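PDB 1JL5: outer membrane protein YopM from Yersinia pestis, which acts as a secreted leucine-rich-repeat effector that probably alters host cell physiology and so promotes bacterial survival in host tissues. Local coordinates for residues P91-V97 against S112-V118; S311-L315 against L329-P333; V352-N358 against P373-S378. One frame throughout, in Å; residues are numbered along the deposited sequence.

Interaction 1 (P91-V97 against S112-V118); sequences PHLESLV and SLKSLLV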
loop_
_atom_site.group_PDB
_atom_site.type_symbol
_atom_site.label_atom_id
_atom_site.label_comp_id
_atom_site.label_asym_id
_atom_site.label_seq_id
_atom_site.Cartn_x
_atom_site.Cartn_y
_atom_site.Cartn_z
ATOM N N PRO A 91 27.146 -28.772 30.098
ATOM C CA PRO A 91 28.520 -29.139 29.741
ATOM C C PRO A 91 28.837 -29.676 28.347
ATOM O O PRO A 91 29.835 -29.281 27.739
ATOM C CB PRO A 91 28.905 -30.128 30.840
ATOM C CG PRO A 91 27.596 -30.771 31.181
ATOM C CD PRO A 91 26.676 -29.578 31.238
ATOM N N HIS A 92 28.013 -30.570 27.825
ATOM C CA HIS A 92 28.324 -31.137 26.522
ATOM C C HIS A 92 27.363 -30.727 25.433
ATOM O O HIS A 92 27.090 -31.481 24.499
ATOM C CB HIS A 92 28.403 -32.657 26.646
ATOM C CG HIS A 92 29.316 -33.106 27.742
ATOM N ND1 HIS A 92 28.870 -33.380 29.016
ATOM C CD2 HIS A 92 30.666 -33.226 27.782
ATOM C CE1 HIS A 92 29.903 -33.647 29.795
ATOM N NE2 HIS A 92 31.004 -33.560 29.069
ATOM N N LEU A 93 26.862 -29.506 25.560
ATOM C CA LEU A 93 25.936 -28.976 24.589
ATOM C C LEU A 93 26.646 -28.929 23.248
ATOM O O LEU A 93 27.783 -28.471 23.142
ATOM C CB LEU A 93 25.493 -27.575 25.000
ATOM C CG LEU A 93 24.290 -27.027 24.237
ATOM C CD1 LEU A 93 23.085 -27.916 24.495
ATOM C CD2 LEU A 93 24.014 -25.599 24.682
ATOM N N GLU A 94 25.980 -29.431 22.223
ATOM C CA GLU A 94 26.551 -29.419 20.893
ATOM C C GLU A 94 25.862 -28.335 20.089
ATOM O O GLU A 94 26.445 -27.750 19.180
ATOM C CB GLU A 94 26.370 -30.783 20.235
ATOM C CG GLU A 94 27.427 -31.786 20.668
ATOM C CD GLU A 94 27.187 -33.161 20.099
ATOM O OE1 GLU A 94 26.893 -33.255 18.889
ATOM O OE2 GLU A 94 27.298 -34.145 20.859
ATOM N N SER A 95 24.619 -28.055 20.454
ATOM C CA SER A 95 23.848 -27.041 19.768
ATOM C C SER A 95 23.160 -26.089 20.729
ATOM O O SER A 95 22.321 -26.490 21.537
ATOM C CB SER A 95 22.799 -27.698 18.872
ATOM O OG SER A 95 21.989 -26.718 18.247
ATOM N N LEU A 96 23.533 -24.819 20.645
ATOM C CA LEU A 96 22.916 -23.803 21.474
ATOM C C LEU A 96 22.010 -22.970 20.592
ATOM O O LEU A 96 22.474 -22.254 19.710
ATOM C CB LEU A 96 23.955 -22.887 22.110
ATOM C CG LEU A 96 23.319 -21.671 22.795
ATOM C CD1 LEU A 96 22.363 -22.138 23.891
ATOM C CD2 LEU A 96 24.400 -20.773 23.367
ATOM N N VAL A 97 20.711 -23.082 20.821
ATOM C CA VAL A 97 19.747 -22.308 20.069
ATOM C C VAL A 97 19.125 -21.353 21.075
ATOM O O VAL A 97 18.285 -21.745 21.882
ATOM C CB VAL A 97 18.657 -23.207 19.458
ATOM C CG1 VAL A 97 17.704 -22.370 18.621
ATOM C CG2 VAL A 97 19.302 -24.292 18.606
ATOM N N SER A 112 32.326 -28.682 22.888
ATOM C CA SER A 112 31.523 -29.648 22.160
ATOM C C SER A 112 30.503 -28.948 21.269
ATOM O O SER A 112 29.808 -29.593 20.483
ATOM C CB SER A 112 30.786 -30.542 23.148
ATOM O OG SER A 112 29.993 -29.748 24.014
ATOM N N LEU A 113 30.411 -27.628 21.395
ATOM C CA LEU A 113 29.444 -26.882 20.604
ATOM C C LEU A 113 29.732 -26.971 19.114
ATOM O O LEU A 113 30.815 -26.615 18.647
ATOM C CB LEU A 113 29.410 -25.412 21.026
ATOM C CG LEU A 113 28.077 -24.744 20.669
ATOM C CD1 LEU A 113 26.985 -25.361 21.534
ATOM C CD2 LEU A 113 28.147 -23.240 20.881
ATOM N N LYS A 114 28.750 -27.460 18.372
ATOM C CA LYS A 114 28.874 -27.586 16.931
ATOM C C LYS A 114 27.964 -26.560 16.284
ATOM O O LYS A 114 28.219 -26.084 15.179
ATOM C CB LYS A 114 28.453 -28.982 16.480
ATOM C CG LYS A 114 29.413 -30.084 16.879
ATOM C CD LYS A 114 28.898 -31.424 16.391
ATOM C CE LYS A 114 29.910 -32.532 16.633
ATOM N NZ LYS A 114 29.361 -33.840 16.183
ATOM N N SER A 115 26.900 -26.210 16.989
ATOM C CA SER A 115 25.948 -25.260 16.454
ATOM C C SER A 115 25.581 -24.161 17.441
ATOM O O SER A 115 25.120 -24.428 18.550
ATOM C CB SER A 115 24.690 -26.001 16.011
ATOM O OG SER A 115 23.760 -25.106 15.439
ATOM N N LEU A 116 25.799 -22.922 17.022
ATOM C CA LEU A 116 25.472 -21.767 17.839
ATOM C C LEU A 116 24.462 -20.920 17.083
ATOM O O LEU A 116 24.809 -20.271 16.099
ATOM C CB LEU A 116 26.721 -20.933 18.123
ATOM C CG LEU A 116 26.442 -19.617 18.850
ATOM C CD1 LEU A 116 25.816 -19.913 20.215
ATOM C CD2 LEU A 116 27.726 -18.829 19.004
ATOM N N LEU A 117 23.212 -20.948 17.533
ATOM C CA LEU A 117 22.142 -20.173 16.916
ATOM C C LEU A 117 21.623 -19.172 17.923
ATOM O O LEU A 117 20.736 -19.479 18.714
ATOM C CB LEU A 117 20.983 -21.068 16.479
ATOM C CG LEU A 117 21.021 -21.683 15.083
ATOM C CD1 LEU A 117 22.148 -22.689 14.987
ATOM C CD2 LEU A 117 19.676 -22.344 14.794
ATOM N N VAL A 118 22.182 -17.975 17.890
ATOM C CA VAL A 118 21.775 -16.930 18.806
ATOM C C VAL A 118 21.400 -15.696 18.011
ATOM O O VAL A 118 21.710 -14.569 18.386
ATOM C CB VAL A 118 22.907 -16.601 19.792
ATOM C CG1 VAL A 118 23.117 -17.776 20.732
ATOM C CG2 VAL A 118 24.185 -16.304 19.029
#

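Interaction 2 (S311-L315 against L329-P333); sequences SLCDL and LIELP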
loop_
_atom_site.group_PDB
_atom_site.type_symbol
_atom_site.label_atom_id
_atom_site.label_comp_id
_atom_site.label_asym_id
_atom_site.label_seq_id
_atom_site.Cartn_x
_atom_site.Cartn_y
_atom_site.Cartn_z
ATOM N N SER A 311 9.416 -2.687 -25.869
ATOM C CA SER A 311 8.978 -3.896 -26.524
ATOM C C SER A 311 9.617 -5.089 -25.862
ATOM O O SER A 311 10.737 -5.025 -25.358
ATOM C CB SER A 311 9.360 -3.873 -28.004
ATOM O OG SER A 311 10.767 -3.910 -28.144
ATOM N N LEU A 312 8.874 -6.180 -25.859
ATOM C CA LEU A 312 9.344 -7.414 -25.286
ATOM C C LEU A 312 9.534 -8.376 -26.430
ATOM O O LEU A 312 8.705 -8.443 -27.339
ATOM C CB LEU A 312 8.307 -8.003 -24.334
ATOM C CG LEU A 312 8.143 -7.389 -22.955
ATOM C CD1 LEU A 312 7.078 -8.170 -22.195
ATOM C CD2 LEU A 312 9.475 -7.441 -22.218
ATOM N N CYS A 313 10.632 -9.110 -26.390
ATOM C CA CYS A 313 10.894 -10.109 -27.403
ATOM C C CYS A 313 9.845 -11.168 -27.108
ATOM O O CYS A 313 9.106 -11.060 -26.128
ATOM C CB CYS A 313 12.274 -10.700 -27.186
ATOM S SG CYS A 313 12.473 -11.251 -25.483
ATOM N N ASP A 314 9.771 -12.191 -27.946
ATOM C CA ASP A 314 8.812 -13.247 -27.709
ATOM C C ASP A 314 9.125 -13.828 -26.350
ATOM O O ASP A 314 10.280 -13.873 -25.930
ATOM C CB ASP A 314 8.916 -14.331 -28.780
ATOM C CG ASP A 314 8.508 -13.832 -30.142
ATOM O OD1 ASP A 314 7.480 -13.124 -30.231
ATOM O OD2 ASP A 314 9.209 -14.150 -31.122
ATOM N N LEU A 315 8.090 -14.265 -25.655
ATOM C CA LEU A 315 8.270 -14.830 -24.339
ATOM C C LEU A 315 8.448 -16.333 -24.440
ATOM O O LEU A 315 7.774 -16.997 -25.222
ATOM C CB LEU A 315 7.058 -14.499 -23.478
ATOM C CG LEU A 315 6.765 -12.997 -23.461
ATOM C CD1 LEU A 315 5.411 -12.738 -22.830
ATOM C CD2 LEU A 315 7.883 -12.277 -22.714
ATOM N N LEU A 329 5.589 -0.284 -22.679
ATOM C CA LEU A 329 5.027 -1.237 -23.608
ATOM C C LEU A 329 3.683 -0.759 -24.107
ATOM O O LEU A 329 2.798 -0.424 -23.321
ATOM C CB LEU A 329 4.851 -2.590 -22.924
ATOM C CG LEU A 329 6.164 -3.278 -22.569
ATOM C CD1 LEU A 329 5.912 -4.415 -21.593
ATOM C CD2 LEU A 329 6.817 -3.775 -23.844
ATOM N N ILE A 330 3.536 -0.703 -25.418
ATOM C CA ILE A 330 2.261 -0.317 -25.981
ATOM C C ILE A 330 1.632 -1.634 -26.419
ATOM O O ILE A 330 0.462 -1.703 -26.781
ATOM C CB ILE A 330 2.436 0.631 -27.181
ATOM C CG1 ILE A 330 3.318 -0.024 -28.238
ATOM C CG2 ILE A 330 3.035 1.945 -26.720
ATOM C CD1 ILE A 330 2.571 -0.460 -29.462
ATOM N N GLU A 331 2.424 -2.692 -26.339
ATOM C CA GLU A 331 1.953 -4.002 -26.721
ATOM C C GLU A 331 2.781 -5.098 -26.077
ATOM O O GLU A 331 3.999 -4.985 -25.953
ATOM C CB GLU A 331 1.997 -4.136 -28.242
ATOM C CG GLU A 331 1.318 -5.365 -28.788
ATOM C CD GLU A 331 1.185 -5.296 -30.299
ATOM O OE1 GLU A 331 2.229 -5.267 -30.982
ATOM O OE2 GLU A 331 0.037 -5.270 -30.797
ATOM N N LEU A 332 2.104 -6.152 -25.644
ATOM C CA LEU A 332 2.785 -7.284 -25.052
ATOM C C LEU A 332 2.876 -8.336 -26.132
ATOM O O LEU A 332 2.016 -8.416 -27.004
ATOM C CB LEU A 332 1.990 -7.847 -23.881
ATOM C CG LEU A 332 1.909 -6.985 -22.626
ATOM C CD1 LEU A 332 0.996 -7.654 -21.620
ATOM C CD2 LEU A 332 3.303 -6.791 -22.049
ATOM N N PRO A 333 3.938 -9.144 -26.113
ATOM C CA PRO A 333 4.027 -10.172 -27.146
ATOM C C PRO A 333 3.008 -11.249 -26.797
ATOM O O PRO A 333 2.363 -11.180 -25.744
ATOM C CB PRO A 333 5.460 -10.672 -27.013
ATOM C CG PRO A 333 5.722 -10.514 -25.553
ATOM C CD PRO A 333 5.127 -9.161 -25.248
HETATM O O HOH W 1 6.268 -5.955 -26.776
#

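Interaction 3 (V352-N358 against P373-S378); sequences VPELPQN and PDIPES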
loop_
_atom_site.group_PDB
_atom_site.type_symbol
_atom_site.label_atom_id
_atom_site.label_comp_id
_atom_site.label_asym_id
_atom_site.label_seq_id
_atom_site.Cartn_x
_atom_site.Cartn_y
_atom_site.Cartn_z
ATOM N N VAL A 352 -4.377 -6.214 -24.011
ATOM C CA VAL A 352 -3.607 -7.235 -23.340
ATOM C C VAL A 352 -3.758 -8.388 -24.324
ATOM O O VAL A 352 -4.865 -8.676 -24.773
ATOM C CB VAL A 352 -4.235 -7.627 -21.999
ATOM C CG1 VAL A 352 -3.503 -8.823 -21.415
ATOM C CG2 VAL A 352 -4.183 -6.452 -21.040
ATOM N N PRO A 353 -2.652 -9.042 -24.701
ATOM C CA PRO A 353 -2.784 -10.151 -25.648
ATOM C C PRO A 353 -3.740 -11.193 -25.082
ATOM O O PRO A 353 -4.081 -11.156 -23.897
ATOM C CB PRO A 353 -1.359 -10.688 -25.755
ATOM C CG PRO A 353 -0.512 -9.489 -25.447
ATOM C CD PRO A 353 -1.249 -8.859 -24.297
ATOM N N GLU A 354 -4.173 -12.117 -25.930
ATOM C CA GLU A 354 -5.070 -13.170 -25.486
ATOM C C GLU A 354 -4.413 -13.829 -24.287
ATOM O O GLU A 354 -3.248 -14.222 -24.336
ATOM C CB GLU A 354 -5.270 -14.196 -26.591
ATOM C CG GLU A 354 -6.259 -15.277 -26.226
ATOM C CD GLU A 354 -6.524 -16.210 -27.377
ATOM O OE1 GLU A 354 -5.579 -16.908 -27.801
ATOM O OE2 GLU A 354 -7.674 -16.241 -27.860
ATOM N N LEU A 355 -5.161 -13.944 -23.204
ATOM C CA LEU A 355 -4.628 -14.523 -21.990
ATOM C C LEU A 355 -4.568 -16.037 -22.023
ATOM O O LEU A 355 -5.502 -16.695 -22.467
ATOM C CB LEU A 355 -5.466 -14.066 -20.802
ATOM C CG LEU A 355 -5.475 -12.547 -20.614
ATOM C CD1 LEU A 355 -6.378 -12.180 -19.449
ATOM C CD2 LEU A 355 -4.042 -12.056 -20.368
ATOM N N PRO A 356 -3.451 -16.610 -21.560
ATOM C CA PRO A 356 -3.325 -18.067 -21.551
ATOM C C PRO A 356 -4.366 -18.622 -20.584
ATOM O O PRO A 356 -4.697 -17.983 -19.586
ATOM C CB PRO A 356 -1.889 -18.285 -21.089
ATOM C CG PRO A 356 -1.628 -17.092 -20.218
ATOM C CD PRO A 356 -2.249 -15.968 -21.005
ATOM N N GLN A 357 -4.879 -19.807 -20.884
ATOM C CA GLN A 357 -5.921 -20.430 -20.079
ATOM C C GLN A 357 -5.581 -20.836 -18.655
ATOM O O GLN A 357 -6.471 -21.197 -17.893
ATOM C CB GLN A 357 -6.488 -21.633 -20.835
ATOM C CG GLN A 357 -7.216 -21.231 -22.103
ATOM C CD GLN A 357 -8.200 -20.105 -21.853
ATOM O OE1 GLN A 357 -9.022 -20.178 -20.937
ATOM N NE2 GLN A 357 -8.122 -19.053 -22.666
ATOM N N ASN A 358 -4.308 -20.793 -18.290
ATOM C CA ASN A 358 -3.900 -21.151 -16.935
ATOM C C ASN A 358 -3.455 -19.894 -16.187
ATOM O O ASN A 358 -2.897 -19.978 -15.092
ATOM C CB ASN A 358 -2.746 -22.159 -16.972
ATOM C CG ASN A 358 -3.192 -23.576 -16.666
ATOM O OD1 ASN A 358 -3.272 -23.977 -15.505
ATOM N ND2 ASN A 358 -3.489 -24.344 -17.711
ATOM N N PRO A 373 -9.054 -7.683 -21.624
ATOM C CA PRO A 373 -9.004 -8.902 -22.428
ATOM C C PRO A 373 -9.953 -9.919 -21.818
ATOM O O PRO A 373 -10.357 -9.779 -20.661
ATOM C CB PRO A 373 -7.553 -9.327 -22.291
ATOM C CG PRO A 373 -7.260 -8.962 -20.861
ATOM C CD PRO A 373 -7.876 -7.580 -20.743
ATOM N N ASP A 374 -10.330 -10.932 -22.587
ATOM C CA ASP A 374 -11.202 -11.955 -22.043
ATOM C C ASP A 374 -10.406 -12.558 -20.898
ATOM O O ASP A 374 -9.228 -12.873 -21.047
ATOM C CB ASP A 374 -11.517 -13.023 -23.091
ATOM C CG ASP A 374 -12.364 -12.489 -24.224
ATOM O OD1 ASP A 374 -13.405 -11.861 -23.933
ATOM O OD2 ASP A 374 -11.995 -12.700 -25.401
ATOM N N ILE A 375 -11.040 -12.698 -19.746
ATOM C CA ILE A 375 -10.360 -13.247 -18.592
ATOM C C ILE A 375 -10.561 -14.744 -18.478
ATOM O O ILE A 375 -11.677 -15.218 -18.278
ATOM C CB ILE A 375 -10.854 -12.579 -17.296
ATOM C CG1 ILE A 375 -10.666 -11.063 -17.399
ATOM C CG2 ILE A 375 -10.105 -13.131 -16.103
ATOM C CD1 ILE A 375 -9.262 -10.641 -17.820
ATOM N N PRO A 376 -9.478 -15.518 -18.626
ATOM C CA PRO A 376 -9.603 -16.971 -18.518
ATOM C C PRO A 376 -10.192 -17.294 -17.154
ATOM O O PRO A 376 -9.951 -16.573 -16.183
ATOM C CB PRO A 376 -8.160 -17.449 -18.657
ATOM C CG PRO A 376 -7.577 -16.442 -19.601
ATOM C CD PRO A 376 -8.118 -15.137 -19.045
ATOM N N GLU A 377 -10.966 -18.370 -17.081
ATOM C CA GLU A 377 -11.586 -18.772 -15.827
ATOM C C GLU A 377 -10.509 -19.043 -14.786
ATOM O O GLU A 377 -10.756 -18.972 -13.582
ATOM C CB GLU A 377 -12.436 -20.028 -16.039
ATOM C CG GLU A 377 -13.870 -19.900 -15.544
ATOM C CD GLU A 377 -14.711 -18.966 -16.399
ATOM O OE1 GLU A 377 -14.301 -17.801 -16.600
ATOM O OE2 GLU A 377 -15.788 -19.398 -16.869
ATOM N N SER A 378 -9.305 -19.349 -15.255
ATOM C CA SER A 378 -8.193 -19.635 -14.357
ATOM C C SER A 378 -7.761 -18.412 -13.550
ATOM O O SER A 378 -7.258 -18.541 -12.439
ATOM C CB SER A 378 -7.000 -20.151 -15.156
ATOM O OG SER A 378 -6.616 -19.202 -16.133
HETATM O O HOH W 2 -7.721 -13.086 -23.104
HETATM O O HOH W 3 -8.919 -20.630 -17.879
HETATM O O HOH W 4 -11.426 -19.780 -19.555
#

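Interaction 1 (P91-V97 against S112-V118)
Four backbone hydrogen bonds lace the two runs together. The carbonyl of E94 takes two of them, from K114 N (N to E94 O 2.5 Å, very short) and from S115 N (N to E94 O 2.7 Å). L96 then bonds on both its polar atoms: L96 N gives to S115 O at 2.7 Å, and L96 O receives L117 N at 2.6 Å. This is the pattern of parallel strands, here 95-97 and 115-117, whose axes lie 4.6 Å apart and only 4° from parallel, with S95, L96 and V97 opposite S115, L116 and L117. Ahead of the strands, S112 OG donates to L93 O at 2.7 Å, a side-chain-to-backbone bond that ties the loops. A long salt bridge, E94 OE1 to K114 NZ at 3.7 Å, joins two partly exposed side chains.

The packing divides between the two faces of the sheet. On one, L96 CD2 meets L116 CD1 at 3.6 Å, L96 CB lies 4.0 Å from L113 CD1, and L93 CG approaches L113 CD1 at 4.2 Å; L96 reaches L76 of strand 75-77 and L116 reaches L136 of strand 135-137. On the other, S95 stands beside S115 and V97 CG1 lies 4.1 Å from L117 CB, while S95 OG is held by E75 of the preceding strand. L93 also touches C68 of helix 58-71. Equivalent positions of successive turns lie side by side, leucine on leucine and serine by serine: the stacked parallel ladder of a leucine-rich-repeat solenoid, here between LRR 2 and LRR 3.

Interaction 2 (S311-L315 against L329-P333)
L312 packs against the CD edge of P333, with L312 CB 3.5 Å from P333 CD. It also meets two leucines of the next repeat: L312 CG is 4.0 Å from L329 CD2, and L312 CD1 is 4.0 Å from L332 CD2. P333 is gripped from a second direction by L315, whose CG comes to 3.4 Å from P333 CG. The ring thus meets both L312 and L315 and touches the backbone as well, with P333 CG 3.5 Å from C313 O. At the other end, L329 CD2 approaches the main chain, 3.4 Å from S311 CA. L312 and L315 both also rest on L322 of strand 321-323, so the contact, away from the main parallel sheet, borders the core behind that strand.

The two backbones make no direct hydrogen bond to each other; L312 N and E331 O are 5.0 Å apart. Water 1 bridges them, accepting from L312 N at 2.8 Å and donating to E331 O at 2.6 Å. Proline has no amide hydrogen to offer at position 333, and the direct contacts are leucine against leucine and proline: the repeats adhere here through apolar surface, with a single water linking their backbones.

Interaction 3 (V352-N358 against P373-S378)
Successive turns of the leucine-rich-repeat solenoid, LRR 14 and LRR 15, meet here through loops instead of strands. L355, in the m,t rotamer (chi1 -60°, chi2 178°), extends across the gap: its CD1 lies 3.6 Å from P373 CG and 3.7 Å from I375 CD1, while L355 CB packs 3.4 Å from P376 CD. V352, chi1 t, sets its CB 3.5 Å from P373 CG, so P373 sits between V352 and L355; all three border the core near L362 or L342. I375 adopts m at both chi angles, and although its CB points away, CD1 returns to L355.

Waters join the backbones: water 2 accepts from L355 N (2.7 Å) and donates to D374 O (2.6 Å). Q357 is folded, with chi1 and chi2 both m, bringing OE1 to 3.7 Å from P376 CB and 2.8 Å from water 4, which accepts from E377 N. S378, chi1 p, turns its hydroxyl to L359 O, and the same OG lies 2.7 Å from Q357 O.

In the fold
All three interactions join neighbouring turns of one solenoid: interaction 1 in the parallel sheet near the N-terminal helices, interactions 2 and 3 both in loops away from it. The latter two lie on the other side of the chain's centre, their centres each 54 Å from that of interaction 1. They are 16 Å apart between centres and touch: P353 CG packs 3.2 Å from L332 O and 3.3 Å from P333 O. The side chains of C313 and S378 each lie about 10 Å from a bound calcium; those of L312 and L329 are about 8 and 9 Å from those of the calcium-binding residues N307 and N326, respectively. N358 also touches S102 of a neighbouring subunit.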